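Local coordinates for SMI1/KNR4 family protein (PDB 2PAG), which is of unknown function but binds calcium and belongs to the SMI1/KNR4 family of the SUKH clan, at residues L8-E13 / T48-Y54; L19-D23 / T61-P65. One frame throughout, in Å; residues are numbered along the deposited sequence.

Contact 1 (L8-E13 / T48-Y54)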
# COMPACT_ATOMS: atom_id res chain seq x y z
N LEU A 8 2.40 -14.45 -0.34
CA LEU A 8 2.12 -13.53 0.75
C LEU A 8 1.16 -14.12 1.78
O LEU A 8 1.41 -14.06 2.98
CB LEU A 8 1.54 -12.22 0.21
CG LEU A 8 2.54 -11.18 -0.29
CD1 LEU A 8 1.78 -10.06 -0.98
CD2 LEU A 8 3.36 -10.64 0.88
N ARG A 9 0.06 -14.71 1.29
CA ARG A 9 -0.94 -15.29 2.17
C ARG A 9 -0.36 -16.37 3.07
O ARG A 9 -0.65 -16.42 4.26
CB ARG A 9 -2.09 -15.88 1.35
CG ARG A 9 -2.74 -14.92 0.37
CD ARG A 9 -3.46 -13.81 1.08
NE ARG A 9 -4.37 -14.29 2.11
CZ ARG A 9 -5.31 -13.54 2.68
NH1 ARG A 9 -5.46 -12.28 2.30
NH2 ARG A 9 -6.08 -14.04 3.64
N GLU A 10 0.46 -17.24 2.49
CA GLU A 10 1.04 -18.33 3.25
C GLU A 10 2.19 -17.89 4.17
O GLU A 10 2.56 -18.60 5.10
CB GLU A 10 1.49 -19.44 2.29
CG GLU A 10 0.30 -20.11 1.61
CD GLU A 10 0.66 -21.28 0.70
OE1 GLU A 10 1.83 -21.71 0.69
OE2 GLU A 10 -0.25 -21.77 0.00
N ALA A 11 2.73 -16.70 3.91
CA ALA A 11 3.82 -16.19 4.74
C ALA A 11 3.28 -15.31 5.86
O ALA A 11 4.04 -14.86 6.72
CB ALA A 11 4.80 -15.39 3.89
N ASN A 12 1.97 -15.07 5.84
CA ASN A 12 1.32 -14.23 6.85
C ASN A 12 1.70 -14.61 8.27
O ASN A 12 1.60 -15.77 8.66
CB ASN A 12 -0.20 -14.30 6.72
CG ASN A 12 -0.90 -13.46 7.78
OD1 ASN A 12 -0.78 -12.23 7.78
ND2 ASN A 12 -1.62 -14.11 8.69
N GLU A 13 2.11 -13.61 9.04
CA GLU A 13 2.53 -13.83 10.42
C GLU A 13 1.41 -13.58 11.41
O GLU A 13 0.70 -12.57 11.35
CB GLU A 13 3.72 -12.92 10.74
CG GLU A 13 4.85 -13.00 9.73
CD GLU A 13 5.92 -11.96 9.98
OE1 GLU A 13 5.64 -10.98 10.70
OE2 GLU A 13 7.04 -12.11 9.45
N THR A 48 -6.90 -8.17 -1.98
CA THR A 48 -6.40 -9.53 -1.86
C THR A 48 -5.35 -9.83 -0.80
O THR A 48 -5.28 -10.96 -0.31
CB THR A 48 -5.84 -10.02 -3.21
OG1 THR A 48 -4.71 -9.22 -3.58
CG2 THR A 48 -6.89 -9.88 -4.28
N VAL A 49 -4.53 -8.85 -0.45
CA VAL A 49 -3.48 -9.11 0.53
C VAL A 49 -3.25 -8.06 1.62
O VAL A 49 -2.30 -8.17 2.39
CB VAL A 49 -2.12 -9.37 -0.18
CG1 VAL A 49 -2.24 -10.57 -1.10
CG2 VAL A 49 -1.69 -8.16 -0.98
N SER A 50 -4.12 -7.05 1.72
CA SER A 50 -3.91 -6.02 2.73
C SER A 50 -4.17 -6.47 4.17
O SER A 50 -4.07 -5.66 5.10
CB SER A 50 -4.70 -4.73 2.41
OG SER A 50 -6.10 -4.88 2.51
N ASP A 51 -4.51 -7.74 4.35
CA ASP A 51 -4.71 -8.27 5.70
C ASP A 51 -3.47 -9.05 6.11
O ASP A 51 -3.41 -9.65 7.19
CB ASP A 51 -5.95 -9.18 5.75
CG ASP A 51 -5.82 -10.41 4.86
OD1 ASP A 51 -5.16 -10.31 3.81
OD2 ASP A 51 -6.39 -11.47 5.22
N VAL A 52 -2.45 -9.03 5.25
CA VAL A 52 -1.21 -9.74 5.50
C VAL A 52 -0.17 -8.98 6.33
O VAL A 52 0.03 -7.76 6.16
CB VAL A 52 -0.56 -10.18 4.16
CG1 VAL A 52 0.82 -10.79 4.41
CG2 VAL A 52 -1.46 -11.20 3.46
N VAL A 53 0.46 -9.71 7.23
CA VAL A 53 1.51 -9.19 8.09
C VAL A 53 2.77 -9.97 7.73
O VAL A 53 2.77 -11.21 7.80
CB VAL A 53 1.17 -9.42 9.58
CG1 VAL A 53 2.28 -8.88 10.46
CG2 VAL A 53 -0.16 -8.75 9.91
N TYR A 54 3.82 -9.27 7.31
CA TYR A 54 5.07 -9.93 6.93
C TYR A 54 6.29 -9.02 6.88
O TYR A 54 6.21 -7.87 6.46
CB TYR A 54 4.94 -10.59 5.56
CG TYR A 54 6.23 -11.26 5.13
CD1 TYR A 54 6.55 -12.54 5.57
CD2 TYR A 54 7.17 -10.58 4.36
CE1 TYR A 54 7.77 -13.13 5.26
CE2 TYR A 54 8.40 -11.15 4.04
CZ TYR A 54 8.69 -12.43 4.50
OH TYR A 54 9.91 -13.00 4.20
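In this SMI1/KNR4 (SUKH-clan) fold, the C-terminal end of helix 2-11 and the chain leaving it lie against the exit from helix 40-49, burying 575 Å² over both sides. At Thr48 the backbone meets Arg9: NH1 of Arg9 donates to O of Thr48 at 2.9 Å, with an N-H...O angle of 133°, while the Thr48 hydroxyl bonds back to Glu44 in its own helix. Val49 packs CG2 on CD1 of Leu8 at 4.0 Å, near Trp125 of helix 124-132. It also opens a type I beta turn to Val52, closed by Val52 N to Val49 O at 3.0 Å. The turn carries Asp51, whose OD1 forms a salt bridge with NH1 of Arg9 at 2.5 Å; a weak hydrogen bond from Arg9 NH2 to Asp51 OD2 (3.0 Å, 125°) joins the second pair of atoms. Arg9 therefore ties both Thr48 of helix 40-49 and the turn to helix 2-11. Val52 CG1 sits 3.6 Å from O of Leu8, and Trp132 lies against both residues. Beyond the turn the chain extends alongside 12-13, with CA atoms of Asn12 and Val53 5.2 Å apart. Val53 uses both its backbone N and its backbone O: the N donates to OD1 of Asn12 (2.9 Å, 161°), and the O accepts from N of Glu13 (2.8 Å, 159°). Both are near linear, and a CA-H...O contact from Asn12 CA to Val53 O (3.5 Å) adds to them. Tyr54 ends the contact, its CD1 3.7 Å from CB of Ala11, and O of Ala11 at the ring edge, 3.6 Å from that same CD1.

Contact 2 (L19-D23 / T61-P65)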
# COMPACT_ATOMS: atom_id res chain seq x y z
N LEU A 19 -5.65 -8.66 10.96
CA LEU A 19 -6.09 -7.55 10.13
C LEU A 19 -7.26 -8.03 9.26
O LEU A 19 -7.36 -9.22 8.94
CB LEU A 19 -4.96 -7.09 9.22
CG LEU A 19 -3.66 -6.64 9.88
CD1 LEU A 19 -2.69 -6.18 8.79
CD2 LEU A 19 -3.93 -5.49 10.84
N GLU A 20 -8.13 -7.10 8.89
CA GLU A 20 -9.29 -7.44 8.06
C GLU A 20 -9.05 -7.06 6.61
O GLU A 20 -8.36 -6.09 6.31
CB GLU A 20 -10.53 -6.72 8.57
CG GLU A 20 -10.90 -7.07 10.00
CD GLU A 20 -12.19 -6.41 10.45
OE1 GLU A 20 -12.31 -5.17 10.30
OE2 GLU A 20 -13.08 -7.13 10.96
N LEU A 21 -9.63 -7.86 5.71
CA LEU A 21 -9.51 -7.61 4.28
C LEU A 21 -10.76 -6.81 3.88
O LEU A 21 -11.87 -7.17 4.25
CB LEU A 21 -9.46 -8.94 3.53
CG LEU A 21 -9.02 -8.93 2.07
CD1 LEU A 21 -7.59 -8.41 1.98
CD2 LEU A 21 -9.13 -10.33 1.49
N PRO A 22 -10.57 -5.71 3.13
CA PRO A 22 -11.71 -4.89 2.71
C PRO A 22 -12.47 -5.47 1.52
O PRO A 22 -11.98 -6.35 0.83
CB PRO A 22 -11.05 -3.57 2.33
CG PRO A 22 -9.77 -4.05 1.68
CD PRO A 22 -9.30 -5.14 2.65
N ASP A 23 -13.69 -4.98 1.33
CA ASP A 23 -14.49 -5.39 0.19
C ASP A 23 -14.51 -4.19 -0.75
O ASP A 23 -14.04 -3.11 -0.39
CB ASP A 23 -15.92 -5.77 0.60
CG ASP A 23 -16.58 -4.72 1.47
OD1 ASP A 23 -16.52 -3.52 1.13
OD2 ASP A 23 -17.17 -5.11 2.50
N THR A 61 -3.41 0.10 4.69
CA THR A 61 -4.64 -0.64 4.90
C THR A 61 -5.82 0.32 4.85
O THR A 61 -5.63 1.54 4.89
CB THR A 61 -4.62 -1.35 6.27
OG1 THR A 61 -4.42 -0.38 7.31
CG2 THR A 61 -3.51 -2.39 6.31
N VAL A 62 -7.03 -0.21 4.78
CA VAL A 62 -8.20 0.65 4.73
C VAL A 62 -9.35 0.23 5.64
O VAL A 62 -10.41 0.85 5.61
CB VAL A 62 -8.76 0.74 3.29
CG1 VAL A 62 -7.69 1.26 2.34
CG2 VAL A 62 -9.26 -0.63 2.84
N THR A 63 -9.14 -0.80 6.46
CA THR A 63 -10.20 -1.32 7.32
C THR A 63 -10.20 -0.90 8.79
O THR A 63 -11.17 -1.13 9.50
CB THR A 63 -10.23 -2.86 7.27
OG1 THR A 63 -8.98 -3.37 7.76
CG2 THR A 63 -10.45 -3.35 5.84
N ASP A 64 -9.11 -0.29 9.24
CA ASP A 64 -9.03 0.16 10.63
C ASP A 64 -8.60 1.63 10.70
O ASP A 64 -7.42 1.95 10.66
CB ASP A 64 -8.04 -0.72 11.42
CG ASP A 64 -7.82 -0.23 12.84
OD1 ASP A 64 -8.60 0.63 13.31
OD2 ASP A 64 -6.87 -0.71 13.50
N PRO A 65 -9.57 2.55 10.82
CA PRO A 65 -9.27 3.98 10.89
C PRO A 65 -8.33 4.40 12.03
O PRO A 65 -7.82 5.52 12.02
CB PRO A 65 -10.65 4.63 11.00
CG PRO A 65 -11.50 3.54 11.62
CD PRO A 65 -11.03 2.31 10.91
O HOH W 1 -8.01 -4.44 10.39
O HOH W 2 -10.48 -3.51 10.96
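Neither segment has regular secondary structure, and the two backbones come nearest at Pro22 and Thr63, whose CA atoms are 6.0 Å apart. Residues 19-22 run extended (psi between 132° and 163°), whereas the chain of 61-65 bends at Val62 and Thr63 (psi 6° and -12°). No backbone-to-backbone hydrogen bond spans the gap, so the polar join runs from side chain to backbone and through water. Thr63 is the residue most covered by the other segment (80 Å²): its OG1 lies 3.1 Å from O of Glu20, within hydrogen-bonding distance, although another acceptor is within reach of that proton. Water 1 links N of Glu20 (3.1 Å) to OG1 of Thr63 (3.0 Å), and water 2 donates to both OE1 of Glu20 (2.6 Å) and O of Thr63 (2.9 Å). The contact thus brings together two connections of this SUKH-family fold, the one from helix 2-11 to helix 24-34 and the one from helix 40-49 to helix 71-81. On the apolar side, CB of Pro22 meets CG2 of Val62 at 3.5 Å and CG2 of Thr63 at 3.6 Å; Leu27 and Ile30 of helix 24-34 touch Pro22 and Val62 respectively. Next in sequence, Asp23 is the N-cap of that helix, its OD1 accepting from N of Gln26.

How the contacts relate
The centres of contacts 1 and 2 are 13 Å apart, and their segments alternate along the chain: 8-13, 19-23, 48-54, 61-65. The loops closed by the two contacts therefore overlap. Contact 1 uses the ends of helices 2-11 and 40-49 with the residues that follow, and contact 2 uses positions further along the same two connections. They also touch directly: OG of Ser50 is 3.2 Å from CD of Pro22, CB of Asp51 3.5 Å from O of Leu19, and O of Ser50 3.5 Å from CG2 of Thr61. The turn after helix 40-49 thus packs against both 19-23 and Thr61, making the contacts continuous within the helical N-terminal half, away from calcium-site residues Glu101, Asp103 and Thr105.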